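Local coordinates for protein Exo-beta-1,4-mannosidase (Rhizomucor miehei, PDB 4LYP) that probably hydrolyses terminal beta-mannose residues from the non-reducing ends of beta-1,4-linked mannosides, and can also transfer sugars, as a fungal family 5 glycoside hydrolase, at residues Y110-S115 and W153-G158; D275-H280 and A327-P332. All blocks are in the same frame, centred on the assembly; numbering follows the deposited sequence. Where two conformers were deposited one is given.

Both contacts belong to one TIM-barrel chain and lie on opposite sides of its centre, with centres 29 Å apart and nearest atoms about 11 Å apart. They follow each other in series: contact 1 closes before contact 2 opens. Contact 1 joins the loops that follow strands 95-99 and 144-148, two adjacent parallel strands, and it reaches a guanidine-binding pocket through Trp153. Contact 2 joins helix 273-280 to the end of helix 308-329, next to the parallel pair 288-292 and 333-338. One contact thus joins two loops beside a pocket, while the other joins two helices on the outside of the barrel.

Contact 1: Y110-S115 and W153-G158; sequences YRMRPS and WQWSGG
Tyr110 meets the 153-158 loop mainly through its carbonyl: the O of Tyr110 lies 3.1 Å from the CA of Trp155, and the angle of 166° at the hydrogen marks a nearly straight CA-H...O contact. At Arg111 the direction is reversed, its CA approaching the Trp155 carbonyl O less directly. The Arg111 side chain leaves with CG between the backbone N and the carbonyl carbon and bends at chi3, which lays the guanidinium against Gly157. The CA of Gly157 sits over the centre of one face, 3.5 Å from Arg111 CZ. A water in the guanidinium plane accepts a hydrogen bond from Arg111 NE at 2.8 Å and donates one to Gln154 O, bridging the segments; NH2 and NH1 bind Glu103 O and Gln161 OE1. Three groups thus fix the rotation of this planar end.

Met112 supplies the direct backbone bond, its N donating to the Trp155 O at 2.9 Å with an N-H...O angle of 153°; the donor is tilted out of the carbonyl plane. Its sulfur comes to the edge of the indole, 79° off the normal of the six-membered ring, with Met112 SD 3.8 Å from Trp155 CE3. The same SD touches the Ser156 CB at 3.6 Å, so the sulfur sits between the indole edge and that carbon. Beyond the segments, Trp155 stacks on His415 and meets Trp63 edge-to-face, while Trp153 NE1 binds Glu238 OE1.

Such interlocking of loops after successive parallel strands, here with a Met-aromatic contact, suits the catalytic end of a family 5 TIM barrel; Trp153 lines the guanidine pocket, and Trp155 lies beside a bound Tris molecule.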
# COMPACT_ATOMS: atom_id res chain seq x y z
N TYR A 110 -15.08 8.02 7.45
CA TYR A 110 -13.92 7.14 7.53
C TYR A 110 -13.30 6.83 6.17
O TYR A 110 -12.51 5.86 6.08
CB TYR A 110 -14.21 5.83 8.29
CG TYR A 110 -14.97 6.03 9.58
CD1 TYR A 110 -14.52 6.90 10.57
CD2 TYR A 110 -16.20 5.43 9.72
CE1 TYR A 110 -15.30 7.14 11.72
CE2 TYR A 110 -17.00 5.62 10.86
CZ TYR A 110 -16.57 6.48 11.82
OH TYR A 110 -17.33 6.74 12.93
N ARG A 111 -13.58 7.59 5.10
CA ARG A 111 -13.06 7.23 3.80
C ARG A 111 -12.63 8.43 2.98
O ARG A 111 -13.05 9.60 3.16
CB ARG A 111 -14.02 6.37 2.94
CG ARG A 111 -15.34 7.10 2.55
CD ARG A 111 -16.19 6.26 1.64
NE ARG A 111 -16.73 5.12 2.32
CZ ARG A 111 -17.66 4.29 1.79
NH1 ARG A 111 -18.20 3.37 2.54
NH2 ARG A 111 -17.95 4.43 0.50
N MET A 112 -11.80 8.16 1.98
CA MET A 112 -11.32 9.16 1.05
C MET A 112 -12.46 9.84 0.35
O MET A 112 -13.39 9.19 -0.14
CB MET A 112 -10.50 8.43 -0.02
CG MET A 112 -9.20 7.79 0.56
SD MET A 112 -8.58 6.33 -0.36
CE MET A 112 -8.03 7.02 -1.92
N ARG A 113 -12.39 11.16 0.26
CA ARG A 113 -13.42 11.95 -0.38
C ARG A 113 -12.74 13.08 -1.18
O ARG A 113 -11.81 13.71 -0.67
CB ARG A 113 -14.37 12.59 0.69
CG ARG A 113 -15.62 13.23 0.08
CD ARG A 113 -16.45 13.99 1.08
NE ARG A 113 -17.01 13.12 2.10
CZ ARG A 113 -16.91 13.16 3.42
NH1 ARG A 113 -16.13 14.07 3.98
NH2 ARG A 113 -17.63 12.29 4.19
N PRO A 114 -13.21 13.39 -2.38
CA PRO A 114 -14.25 12.65 -3.09
C PRO A 114 -13.70 11.28 -3.60
O PRO A 114 -12.48 11.16 -3.87
CB PRO A 114 -14.62 13.60 -4.28
CG PRO A 114 -13.32 14.36 -4.54
CD PRO A 114 -12.62 14.48 -3.21
N SER A 115 -14.60 10.32 -3.71
CA SER A 115 -14.26 9.01 -4.21
C SER A 115 -13.97 9.03 -5.74
O SER A 115 -14.53 9.84 -6.50
CB SER A 115 -15.37 8.03 -3.90
OG SER A 115 -16.62 8.41 -4.49
N TRP A 153 -10.51 -2.97 3.61
CA TRP A 153 -10.90 -2.07 4.67
C TRP A 153 -11.70 -0.89 4.17
O TRP A 153 -11.89 -0.63 2.95
CB TRP A 153 -9.66 -1.63 5.48
CG TRP A 153 -8.95 -2.80 6.04
CD1 TRP A 153 -7.72 -3.28 5.65
CD2 TRP A 153 -9.42 -3.72 7.05
NE1 TRP A 153 -7.41 -4.45 6.34
CE2 TRP A 153 -8.44 -4.72 7.21
CE3 TRP A 153 -10.61 -3.79 7.82
CZ2 TRP A 153 -8.60 -5.79 8.10
CZ3 TRP A 153 -10.77 -4.87 8.67
CH2 TRP A 153 -9.78 -5.87 8.83
N GLN A 154 -12.17 -0.10 5.14
CA GLN A 154 -13.24 0.89 4.90
C GLN A 154 -12.76 2.24 4.45
O GLN A 154 -13.58 3.09 4.07
CB GLN A 154 -14.10 1.05 6.17
CG GLN A 154 -13.44 1.74 7.38
CD GLN A 154 -12.59 0.83 8.27
OE1 GLN A 154 -11.98 -0.17 7.84
NE2 GLN A 154 -12.53 1.19 9.56
N TRP A 155 -11.45 2.50 4.45
CA TRP A 155 -10.92 3.87 4.24
C TRP A 155 -10.92 4.31 2.83
O TRP A 155 -10.70 5.49 2.53
CB TRP A 155 -9.60 4.02 4.93
CG TRP A 155 -8.51 3.04 4.57
CD1 TRP A 155 -8.14 1.90 5.29
CD2 TRP A 155 -7.57 3.16 3.44
NE1 TRP A 155 -7.06 1.32 4.68
CE2 TRP A 155 -6.66 2.06 3.57
CE3 TRP A 155 -7.42 4.03 2.37
CZ2 TRP A 155 -5.62 1.84 2.68
CZ3 TRP A 155 -6.37 3.83 1.52
CH2 TRP A 155 -5.46 2.73 1.66
N SER A 156 -11.23 3.39 1.89
CA SER A 156 -11.47 3.74 0.51
C SER A 156 -12.86 3.21 0.08
O SER A 156 -13.10 2.98 -1.12
CB SER A 156 -10.36 3.21 -0.40
OG SER A 156 -10.29 1.80 -0.28
N GLY A 157 -13.76 2.97 1.04
CA GLY A 157 -15.03 2.29 0.75
C GLY A 157 -14.77 0.78 0.79
O GLY A 157 -15.03 0.14 1.82
N GLY A 158 -14.15 0.25 -0.25
CA GLY A 158 -13.58 -1.09 -0.18
C GLY A 158 -14.65 -2.20 -0.32
O GLY A 158 -15.78 -1.98 -0.74
O HOH W 1 -16.04 4.25 4.89

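Contact 2: D275-H280 and A327-P332; sequences DFDRAH and AQLNKP
Leu329 wedges its CD1 methyl against helix 273-280 from the last turn of helix 308-329, where a Schellman motif at Asn330 ends the helix on the outside of the TIM barrel. The tight part gathers round this one methyl: Leu329 CD1 is 3.6 Å from His280 CB and 3.9 Å from Phe276 CE1. The Phe276 ring reaches across because CG stands opposite the backbone N (chi1 -176°); Leu329 approaches it obliquely, while His280 ND1 lies 3.3 Å above its plane, over the centre. Phe276 and His280, both buried, also touch Thr288 of strand 288-292, which backs this side.

Toward solvent the character changes. Asp277, like Leu329 itself, is partly exposed, and the meeting here is of a polar atom with a methyl, Asp277 OD1 lying 3.7 Å from Leu329 CD1.

Past the turn, an extended Lys331 carries its ammonium to the C-terminal end of helix 273-280. Ile285 O and, weakly, His282 O also accept from this group, consistent with a positive charge at a helix terminus. Across the contact, Lys331 NZ donates to His280 O at 3.0 Å, with a C=O...N angle of 164°.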
# COMPACT_ATOMS: atom_id res chain seq x y z
N ASP A 275 -2.00 -19.80 5.15
CA ASP A 275 -2.61 -18.55 4.69
C ASP A 275 -1.73 -17.93 3.59
O ASP A 275 -2.24 -17.41 2.58
CB ASP A 275 -2.75 -17.61 5.87
CG ASP A 275 -3.19 -16.20 5.50
OD1 ASP A 275 -4.38 -16.03 5.13
OD2 ASP A 275 -2.34 -15.29 5.64
N PHE A 276 -0.40 -17.92 3.82
CA PHE A 276 0.53 -17.39 2.80
C PHE A 276 0.38 -18.09 1.48
O PHE A 276 0.31 -17.44 0.40
CB PHE A 276 1.95 -17.52 3.38
CG PHE A 276 3.02 -16.92 2.51
CD1 PHE A 276 3.65 -17.70 1.52
CD2 PHE A 276 3.43 -15.57 2.69
CE1 PHE A 276 4.68 -17.13 0.77
CE2 PHE A 276 4.44 -15.03 1.93
CZ PHE A 276 5.07 -15.81 1.00
N ASP A 277 0.34 -19.42 1.48
CA ASP A 277 0.24 -20.19 0.25
C ASP A 277 -1.13 -20.04 -0.43
O ASP A 277 -1.25 -20.05 -1.64
CB ASP A 277 0.57 -21.67 0.49
CG ASP A 277 2.02 -21.88 0.83
OD1 ASP A 277 2.86 -20.97 0.61
OD2 ASP A 277 2.39 -23.00 1.24
N ARG A 278 -2.16 -19.91 0.40
CA ARG A 278 -3.52 -19.75 -0.14
C ARG A 278 -3.59 -18.47 -1.04
O ARG A 278 -4.28 -18.46 -2.05
CB ARG A 278 -4.49 -19.59 1.03
CG ARG A 278 -5.88 -19.20 0.69
CD ARG A 278 -6.87 -19.39 1.83
NE ARG A 278 -6.47 -18.57 2.99
CZ ARG A 278 -6.85 -18.78 4.25
NH1 ARG A 278 -7.73 -19.76 4.54
NH2 ARG A 278 -6.35 -17.99 5.26
N ALA A 279 -2.85 -17.43 -0.65
CA ALA A 279 -2.83 -16.20 -1.42
C ALA A 279 -1.83 -16.25 -2.58
O ALA A 279 -2.04 -15.68 -3.63
CB ALA A 279 -2.44 -15.00 -0.52
N HIS A 280 -0.65 -16.90 -2.33
CA HIS A 280 0.50 -16.70 -3.24
C HIS A 280 0.79 -17.88 -4.17
O HIS A 280 1.49 -17.65 -5.16
CB HIS A 280 1.75 -16.41 -2.42
CG HIS A 280 1.65 -15.14 -1.63
ND1 HIS A 280 1.76 -15.08 -0.28
CD2 HIS A 280 1.57 -13.83 -2.06
CE1 HIS A 280 1.64 -13.78 0.12
NE2 HIS A 280 1.57 -13.02 -0.94
N ALA A 327 10.67 -18.21 -0.13
CA ALA A 327 11.65 -19.09 -0.74
C ALA A 327 11.05 -20.46 -1.11
O ALA A 327 11.36 -21.05 -2.13
CB ALA A 327 12.91 -19.22 0.12
N GLN A 328 10.13 -20.93 -0.26
CA GLN A 328 9.47 -22.23 -0.49
C GLN A 328 8.72 -22.20 -1.81
O GLN A 328 8.61 -23.23 -2.51
CB GLN A 328 8.56 -22.56 0.71
CG GLN A 328 9.37 -22.99 1.91
CD GLN A 328 8.69 -23.65 3.13
OE1 GLN A 328 8.84 -23.12 4.22
NE2 GLN A 328 8.13 -24.86 2.97
N LEU A 329 8.12 -21.05 -2.17
CA LEU A 329 7.41 -20.88 -3.42
C LEU A 329 8.30 -20.43 -4.57
O LEU A 329 7.86 -20.28 -5.70
CB LEU A 329 6.25 -19.89 -3.31
CG LEU A 329 5.14 -20.28 -2.35
CD1 LEU A 329 4.03 -19.22 -2.43
CD2 LEU A 329 4.54 -21.67 -2.68
N ASN A 330 9.57 -20.14 -4.24
CA ASN A 330 10.52 -19.58 -5.19
C ASN A 330 9.97 -18.31 -5.87
O ASN A 330 10.03 -18.18 -7.10
CB ASN A 330 10.93 -20.63 -6.27
CG ASN A 330 12.10 -20.16 -7.10
OD1 ASN A 330 13.05 -19.44 -6.63
ND2 ASN A 330 12.10 -20.55 -8.32
N LYS A 331 9.50 -17.38 -5.05
CA LYS A 331 9.02 -16.09 -5.57
C LYS A 331 9.65 -15.00 -4.71
O LYS A 331 9.92 -15.20 -3.52
CB LYS A 331 7.50 -16.01 -5.50
CG LYS A 331 6.82 -16.97 -6.48
CD LYS A 331 5.32 -16.90 -6.45
CE LYS A 331 4.76 -17.77 -7.55
NZ LYS A 331 3.31 -17.90 -7.56
N PRO A 332 9.79 -13.79 -5.26
CA PRO A 332 10.30 -12.66 -4.41
C PRO A 332 9.36 -12.28 -3.33
O PRO A 332 8.15 -12.56 -3.38
CB PRO A 332 10.45 -11.52 -5.45
CG PRO A 332 10.54 -12.18 -6.77
CD PRO A 332 9.64 -13.39 -6.66